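Local coordinates for organic hydroperoxide resistance protein OhrB (Bacillus subtilis, PDB 2BJO), which helps Bacillus subtilis resist organic hydroperoxides, probably by thiol-dependent reduction as in other proteins of the OsmC/Ohr family, at residues A15-S20 against D26-M31; G57-H62 against H116-Y121. The protein carries 3 engineered substitutions. All coordinates share one frame; numbering follows the deposited sequence.

Contact 1 lies at the surface, and contact 2 is partly buried and nearer the centre of the chain. Their centres are 28 Å apart, on opposite sides of that centre. Contact 1 joins strands 17-20 and 26-28, neighbours in sequence that form a hairpin. Contact 2 joins helix 44-65 to the junction of helices 105-118 and 120-125, much further along the chain. They share no helix or strand, though helix 44-65 follows strand 26-28 in the chain. The chemistry differs accordingly. Contact 1 combines backbone hydrogen bonds with a histidine held by two carboxylates, and a few apolar contacts. Contact 2 relies on a ring stack and methyl packing beside a disulfide. Both contacts also touch the second subunit.

Contact 1: residues A15-S20 against D26-M31; sequences AGHITS and DFDIVM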
ATOM      1  N   ALA A  15       4.717  12.792 -10.690  1.00 33.67           N
ATOM      2  CA  ALA A  15       6.087  13.266 -10.514  1.00 32.45           C
ATOM      3  C   ALA A  15       6.143  13.989  -9.177  1.00 32.45           C
ATOM      4  O   ALA A  15       6.938  14.912  -9.023  1.00 36.73           O
ATOM      5  CB  ALA A  15       6.511  14.170 -11.662  1.00 30.55           C
ATOM      6  N   GLY A  16       5.336  13.589  -8.200  1.00 31.24           N
ATOM      7  CA  GLY A  16       5.230  14.397  -6.989  1.00 29.37           C
ATOM      8  C   GLY A  16       6.144  14.039  -5.831  1.00 27.89           C
ATOM      9  O   GLY A  16       7.288  13.584  -5.971  1.00 24.58           O
ATOM     10  N   HIS A  17       5.610  14.235  -4.633  1.00 25.52           N
ATOM     11  CA  HIS A  17       6.386  13.893  -3.446  1.00 25.57           C
ATOM     12  C   HIS A  17       5.437  13.484  -2.312  1.00 26.67           C
ATOM     13  O   HIS A  17       4.332  14.024  -2.199  1.00 24.68           O
ATOM     14  CB  HIS A  17       7.237  15.131  -3.153  1.00 25.05           C
ATOM     15  CG  HIS A  17       8.213  14.965  -2.032  1.00 25.80           C
ATOM     16  ND1 HIS A  17       9.554  14.730  -2.250  1.00 27.38           N
ATOM     17  CD2 HIS A  17       8.039  14.980  -0.689  1.00 24.71           C
ATOM     18  CE1 HIS A  17      10.167  14.620  -1.082  1.00 26.86           C
ATOM     19  NE2 HIS A  17       9.271  14.759  -0.120  1.00 26.17           N
ATOM     20  N   ILE A  18       5.884  12.557  -1.473  1.00 25.44           N
ATOM     21  CA  ILE A  18       5.150  12.073  -0.316  1.00 25.90           C
ATOM     22  C   ILE A  18       5.937  12.402   0.943  1.00 26.41           C
ATOM     23  O   ILE A  18       7.161  12.204   0.992  1.00 26.68           O
ATOM     24  CB  ILE A  18       4.841  10.547  -0.315  1.00 27.20           C
ATOM     25  CG1 ILE A  18       6.073   9.708  -0.679  1.00 27.91           C
ATOM     26  CG2 ILE A  18       3.664  10.233  -1.228  1.00 27.06           C
ATOM     27  CD1 ILE A  18       5.885   8.237  -0.384  1.00 28.62           C
ATOM     28  N   THR A  19       5.220  12.916   1.939  1.00 23.75           N
ATOM     29  CA  THR A  19       5.801  13.073   3.264  1.00 25.63           C
ATOM     30  C   THR A  19       4.824  12.536   4.313  1.00 23.67           C
ATOM     31  O   THR A  19       3.673  12.974   4.400  1.00 22.44           O
ATOM     32  CB  THR A  19       6.176  14.545   3.533  1.00 26.40           C
ATOM     33  OG1 THR A  19       6.914  15.020   2.412  1.00 26.83           O
ATOM     34  CG2 THR A  19       7.107  14.666   4.734  1.00 26.11           C
ATOM     35  N   SER A  20       5.256  11.564   5.116  1.00 24.28           N
ATOM     36  CA  SER A  20       4.390  11.083   6.193  1.00 24.26           C
ATOM     37  C   SER A  20       4.284  12.238   7.213  1.00 24.15           C
ATOM     38  O   SER A  20       5.137  13.132   7.286  1.00 19.46           O
ATOM     39  CB  SER A  20       4.862   9.749   6.762  1.00 22.80           C
ATOM     40  OG  SER A  20       6.143   9.855   7.365  1.00 23.88           O
ATOM     41  N   ASP A  26       9.633  10.095   3.228  1.00 28.06           N
ATOM     42  CA  ASP A  26       9.876  11.421   2.642  1.00 27.12           C
ATOM     43  C   ASP A  26      10.517  11.146   1.287  1.00 26.45           C
ATOM     44  O   ASP A  26      11.711  10.948   1.225  1.00 25.19           O
ATOM     45  CB  ASP A  26      10.739  12.270   3.568  1.00 28.53           C
ATOM     46  CG  ASP A  26      10.753  13.744   3.206  1.00 30.49           C
ATOM     47  OD1 ASP A  26      11.459  14.474   3.919  1.00 31.55           O
ATOM     48  OD2 ASP A  26      10.084  14.215   2.261  1.00 32.03           O
ATOM     49  N   PHE A  27       9.726  11.096   0.223  1.00 24.96           N
ATOM     50  CA  PHE A  27      10.237  10.664  -1.069  1.00 25.80           C
ATOM     51  C   PHE A  27       9.544  11.347  -2.221  1.00 23.84           C
ATOM     52  O   PHE A  27       8.348  11.633  -2.160  1.00 21.47           O
ATOM     53  CB  PHE A  27      10.006   9.169  -1.381  1.00 27.86           C
ATOM     54  CG  PHE A  27      10.543   8.224  -0.361  1.00 28.17           C
ATOM     55  CD1 PHE A  27       9.748   7.804   0.695  1.00 31.23           C
ATOM     56  CD2 PHE A  27      11.850   7.756  -0.460  1.00 31.43           C
ATOM     57  CE1 PHE A  27      10.259   6.920   1.645  1.00 30.27           C
ATOM     58  CE2 PHE A  27      12.392   6.879   0.474  1.00 31.04           C
ATOM     59  CZ  PHE A  27      11.585   6.470   1.533  1.00 32.45           C
ATOM     60  N   ASP A  28      10.340  11.535  -3.268  1.00 23.05           N
ATOM     61  CA  ASP A  28       9.765  11.804  -4.578  1.00 23.62           C
ATOM     62  C   ASP A  28       9.043  10.565  -5.101  1.00 21.92           C
ATOM     63  O   ASP A  28       9.411   9.452  -4.753  1.00 22.06           O
ATOM     64  CB  ASP A  28      10.818  12.180  -5.612  1.00 23.77           C
ATOM     65  CG  ASP A  28      11.582  13.427  -5.245  1.00 25.79           C
ATOM     66  OD1 ASP A  28      10.928  14.386  -4.826  1.00 26.90           O
ATOM     67  OD2 ASP A  28      12.822  13.457  -5.387  1.00 33.01           O
ATOM     68  N   ILE A  29       8.054  10.808  -5.956  1.00 21.78           N
ATOM     69  CA  ILE A  29       7.328   9.822  -6.729  1.00 24.97           C
ATOM     70  C   ILE A  29       7.966   9.942  -8.102  1.00 25.71           C
ATOM     71  O   ILE A  29       7.993  11.035  -8.681  1.00 25.39           O
ATOM     72  CB  ILE A  29       5.811  10.082  -6.744  1.00 24.09           C
ATOM     73  CG1 ILE A  29       5.259  10.059  -5.300  1.00 26.29           C
ATOM     74  CG2 ILE A  29       5.093   9.105  -7.653  1.00 23.50           C
ATOM     75  CD1 ILE A  29       5.327   8.722  -4.543  1.00 26.40           C
ATOM     76  N   VAL A  30       8.468   8.815  -8.595  1.00 26.42           N
ATOM     77  CA  VAL A  30       9.210   8.813  -9.850  1.00 30.52           C
ATOM     78  C   VAL A  30       8.539   8.004 -10.959  1.00 30.07           C
ATOM     79  O   VAL A  30       7.798   7.056 -10.751  1.00 30.28           O
ATOM     80  CB  VAL A  30      10.691   8.292  -9.704  1.00 31.91           C
ATOM     81  CG1 VAL A  30      11.527   9.257  -8.856  1.00 32.31           C
ATOM     82  CG2 VAL A  30      10.787   6.813  -9.223  1.00 31.69           C
ATOM     83  N   MET A  31       8.896   8.381 -12.176  1.00 33.97           N
ATOM     84  CA  MET A  31       8.328   7.816 -13.390  1.00 35.46           C
ATOM     85  C   MET A  31       9.291   6.741 -13.874  1.00 33.71           C
ATOM     86  O   MET A  31      10.404   6.663 -13.343  1.00 31.66           O
ATOM     87  CB  MET A  31       8.186   8.904 -14.452  1.00 38.99           C
ATOM     88  CG  MET A  31       7.911  10.276 -13.852  1.00 41.91           C
ATOM     89  SD  MET A  31       6.660  11.150 -14.785  1.00 44.94           S
ATOM     90  CE  MET A  31       5.292  10.092 -14.280  1.00 43.81           C
TER
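Strands 17-20 and 26-28 run antiparallel, with axes 4.6 Å apart at closest approach and an angle of 172° between their directions. Ile-18 and Phe-27 form the hydrogen-bonded pair: Ile-18 N donates to Phe-27 O (2.7 Å) and Phe-27 N to Ile-18 O (2.9 Å). A further backbone bond runs from Ile-29 N to Gly-16 O.

His-17, Thr-19, Asp-26 and Asp-28 share one face of the sheet. CG of His-17 stands anti to the backbone N (chi1 -175°), which lays the imidazole across the partner strand. Both ring nitrogens then donate. NE2 of His-17 meets OD2 of Asp-26 at 2.6 Å, nearly in line with the acceptor's C-O bond. ND1 of His-17 meets OD1 of Asp-28 at 2.9 Å, from above that carboxylate's plane. Both oxygens lie close to the ring plane, while Phe-27 O sits over one ring face. The two bonds fix the ring's rotation, and the two acidic neighbours would probably favour a protonated imidazole.

This is a beta hairpin. Within this chain, strand 17-20 lies between strands 4-11 and 26-28, antiparallel to both. Ile-18 and Phe-27 point to the other face. Ile-18 CG1 touches Phe-27 CB (4.0 Å), and Ile-18 CG2 meets Ile-29 CD1 (4.0 Å). Ala-50 and Ala-54 of the second subunit pack on Ile-18 and Ile-29, respectively.

Contact 2: residues G57-H62 against H116-Y121; sequences GGALEH and HEFCPY
His-62 N donates to Gly-58 O at 2.9 Å, a helical bond in the part of helix 44-65 that presents His-62 to Phe-118. The imidazole and the phenyl ring form an offset stack. Their centroids are 4.3 Å apart and their planes are inclined by 24°. The touching is uneven: CE1 of Phe-118 lies over one face of the imidazole, toward its rim, and comes within 3.4 Å of CE1 of His-62. The two side chains cross at about a right angle. In both, CG is anti to the backbone N (chi1 178° in His-62, 179° in Phe-118), which carries each ring out from the backbone to overlap the other.

One turn earlier, CB of Ala-59 meets CD2 of Phe-118 at 3.6 Å, para to the CE1 over the imidazole. The same Ala-59 CB is 3.8 Å from CB of Cys-119. Ala-59 also packs on Ala-115 of helix 105-118.

Cys-119 is the first residue beyond helix 105-118 and takes the N-cap position of helix 120-125. Its SG is joined to SG of Cys-55, one turn before Ala-59 on helix 44-65. In Ohr proteins a cysteine pair forms the reactive centre, and Cys-55 and Cys-119 are probably that pair here; the disulfide represents the oxidised state. Beyond it, Tyr-121 OH is hydrogen-bonded to Pro-44 O of the second subunit.

Between these two segments, then, cohesion comes from dispersion and ring stacking. Reduction of the disulfide would remove the covalent tie, leaving contacts that do not chemically depend on it.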
ATOM      1  N   GLY A  57       4.014 -10.883   6.363  1.00 24.48           N
ATOM      2  CA  GLY A  57       4.919 -11.281   7.428  1.00 24.11           C
ATOM      3  C   GLY A  57       4.344 -11.191   8.837  1.00 24.31           C
ATOM      4  O   GLY A  57       4.555 -12.098   9.656  1.00 20.75           O
ATOM      5  N   GLY A  58       3.623 -10.104   9.111  1.00 23.48           N
ATOM      6  CA  GLY A  58       2.951  -9.954  10.398  1.00 24.70           C
ATOM      7  C   GLY A  58       1.880 -11.007  10.606  1.00 25.10           C
ATOM      8  O   GLY A  58       1.730 -11.568  11.694  1.00 26.17           O
ATOM      9  N   ALA A  59       1.128 -11.267   9.536  1.00 25.85           N
ATOM     10  CA  ALA A  59       0.044 -12.235   9.536  1.00 22.48           C
ATOM     11  C   ALA A  59       0.586 -13.651   9.699  1.00 24.72           C
ATOM     12  O   ALA A  59       0.018 -14.456  10.451  1.00 20.32           O
ATOM     13  CB  ALA A  59      -0.762 -12.059   8.287  1.00 22.84           C
ATOM     14  N   LEU A  60       1.689 -13.945   9.011  1.00 24.21           N
ATOM     15  CA  LEU A  60       2.342 -15.253   9.088  1.00 24.05           C
ATOM     16  C   LEU A  60       2.882 -15.497  10.514  1.00 23.02           C
ATOM     17  O   LEU A  60       2.731 -16.580  11.091  1.00 20.53           O
ATOM     18  CB  LEU A  60       3.390 -15.316   7.972  1.00 24.98           C
ATOM     19  CG  LEU A  60       4.014 -16.683   7.731  1.00 27.59           C
ATOM     20  CD1 LEU A  60       3.060 -17.720   7.138  1.00 28.38           C
ATOM     21  CD2 LEU A  60       5.277 -16.495   6.890  1.00 29.38           C
ATOM     22  N   GLU A  61       3.489 -14.471  11.104  1.00 18.78           N
ATOM     23  CA  GLU A  61       3.980 -14.500  12.479  1.00 22.76           C
ATOM     24  C   GLU A  61       2.870 -14.693  13.501  1.00 21.05           C
ATOM     25  O   GLU A  61       3.031 -15.472  14.441  1.00 20.55           O
ATOM     26  CB  GLU A  61       4.679 -13.185  12.825  1.00 20.74           C
ATOM     27  CG  GLU A  61       5.182 -13.007  14.236  1.00 22.42           C
ATOM     28  CD  GLU A  61       5.728 -11.598  14.373  1.00 23.13           C
ATOM     29  OE1 GLU A  61       6.944 -11.433  14.495  1.00 26.04           O
ATOM     30  OE2 GLU A  61       4.960 -10.623  14.328  1.00 25.36           O
ATOM     31  N   HIS A  62       1.761 -13.978  13.325  1.00 23.76           N
ATOM     32  CA  HIS A  62       0.602 -14.161  14.200  1.00 21.54           C
ATOM     33  C   HIS A  62      -0.011 -15.568  14.087  1.00 19.61           C
ATOM     34  O   HIS A  62      -0.392 -16.136  15.088  1.00 18.85           O
ATOM     35  CB  HIS A  62      -0.439 -13.062  13.899  1.00 24.34           C
ATOM     36  CG  HIS A  62      -1.692 -13.175  14.708  1.00 25.42           C
ATOM     37  ND1 HIS A  62      -2.709 -14.059  14.401  1.00 28.51           N
ATOM     38  CD2 HIS A  62      -2.087 -12.528  15.829  1.00 28.04           C
ATOM     39  CE1 HIS A  62      -3.677 -13.956  15.291  1.00 26.12           C
ATOM     40  NE2 HIS A  62      -3.323 -13.029  16.162  1.00 28.55           N
ATOM     41  N   HIS A 116      -3.023 -15.529   4.619  1.00 25.92           N
ATOM     42  CA  HIS A 116      -3.777 -14.875   3.560  1.00 24.74           C
ATOM     43  C   HIS A 116      -5.207 -14.580   3.977  1.00 25.92           C
ATOM     44  O   HIS A 116      -5.832 -13.696   3.423  1.00 22.57           O
ATOM     45  CB  HIS A 116      -3.777 -15.742   2.300  1.00 24.30           C
ATOM     46  CG  HIS A 116      -4.133 -15.009   1.047  1.00 24.13           C
ATOM     47  ND1 HIS A 116      -4.986 -15.524   0.092  1.00 24.82           N
ATOM     48  CD2 HIS A 116      -3.752 -13.798   0.588  1.00 22.65           C
ATOM     49  CE1 HIS A 116      -5.109 -14.665  -0.901  1.00 21.81           C
ATOM     50  NE2 HIS A 116      -4.365 -13.612  -0.628  1.00 24.42           N
ATOM     51  N   GLU A 117      -5.755 -15.323   4.926  1.00 27.50           N
ATOM     52  CA  GLU A 117      -7.106 -15.052   5.394  1.00 29.55           C
ATOM     53  C   GLU A 117      -7.049 -13.936   6.447  1.00 27.78           C
ATOM     54  O   GLU A 117      -7.995 -13.158   6.563  1.00 27.30           O
ATOM     55  CB  GLU A 117      -7.799 -16.372   5.806  1.00 35.34           C
ATOM     56  CG  GLU A 117      -7.749 -17.598   4.835  1.00 37.89           C
ATOM     57  CD  GLU A 117      -7.575 -17.400   3.303  1.00 42.14           C
ATOM     58  OE1 GLU A 117      -6.757 -18.120   2.655  1.00 43.56           O
ATOM     59  OE2 GLU A 117      -8.224 -16.536   2.666  1.00 43.19           O
ATOM     60  N   PHE A 118      -5.961 -13.799   7.206  1.00 28.23           N
ATOM     61  CA  PHE A 118      -5.800 -12.769   8.246  1.00 26.94           C
ATOM     62  C   PHE A 118      -5.285 -11.377   7.840  1.00 27.14           C
ATOM     63  O   PHE A 118      -5.808 -10.385   8.334  1.00 24.91           O
ATOM     64  CB  PHE A 118      -4.910 -13.386   9.337  1.00 28.68           C
ATOM     65  CG  PHE A 118      -4.587 -12.511  10.510  1.00 28.89           C
ATOM     66  CD1 PHE A 118      -5.214 -12.721  11.731  1.00 30.48           C
ATOM     67  CD2 PHE A 118      -3.647 -11.485  10.417  1.00 28.49           C
ATOM     68  CE1 PHE A 118      -4.922 -11.918  12.848  1.00 29.34           C
ATOM     69  CE2 PHE A 118      -3.360 -10.697  11.517  1.00 29.62           C
ATOM     70  CZ  PHE A 118      -3.985 -10.902  12.733  1.00 27.20           C
ATOM     71  N   CYS A 119      -4.269 -11.305   6.979  1.00 26.63           N
ATOM     72  CA  CYS A 119      -3.615 -10.080   6.531  1.00 25.27           C
ATOM     73  C   CYS A 119      -4.624  -9.073   6.020  1.00 24.26           C
ATOM     74  O   CYS A 119      -5.327  -9.369   5.046  1.00 21.81           O
ATOM     75  CB  CYS A 119      -2.587 -10.353   5.426  1.00 25.51           C
ATOM     76  SG  CYS A 119      -1.846  -8.954   4.511  1.00 22.75           S
ATOM     77  N   PRO A 120      -4.733  -7.930   6.719  1.00 24.71           N
ATOM     78  CA  PRO A 120      -5.629  -6.901   6.196  1.00 24.49           C
ATOM     79  C   PRO A 120      -5.461  -6.529   4.712  1.00 20.57           C
ATOM     80  O   PRO A 120      -6.463  -6.188   4.107  1.00 18.06           O
ATOM     81  CB  PRO A 120      -5.320  -5.713   7.128  1.00 26.19           C
ATOM     82  CG  PRO A 120      -5.022  -6.349   8.445  1.00 24.87           C
ATOM     83  CD  PRO A 120      -4.153  -7.500   8.009  1.00 23.76           C
ATOM     84  N   TYR A 121      -4.279  -6.564   4.105  1.00 22.16           N
ATOM     85  CA  TYR A 121      -4.147  -6.261   2.665  1.00 22.20           C
ATOM     86  C   TYR A 121      -4.837  -7.314   1.784  1.00 23.98           C
ATOM     87  O   TYR A 121      -5.384  -6.958   0.734  1.00 23.71           O
ATOM     88  CB  TYR A 121      -2.704  -6.105   2.192  1.00 21.82           C
ATOM     89  CG  TYR A 121      -1.946  -4.811   2.370  1.00 20.72           C
ATOM     90  CD1 TYR A 121      -1.153  -4.325   1.333  1.00 22.05           C
ATOM     91  CD2 TYR A 121      -1.984  -4.084   3.552  1.00 21.14           C
ATOM     92  CE1 TYR A 121      -0.412  -3.141   1.450  1.00 19.89           C
ATOM     93  CE2 TYR A 121      -1.260  -2.911   3.701  1.00 23.29           C
ATOM     94  CZ  TYR A 121      -0.475  -2.451   2.645  1.00 22.55           C
ATOM     95  OH  TYR A 121       0.223  -1.291   2.819  1.00 23.40           O
TER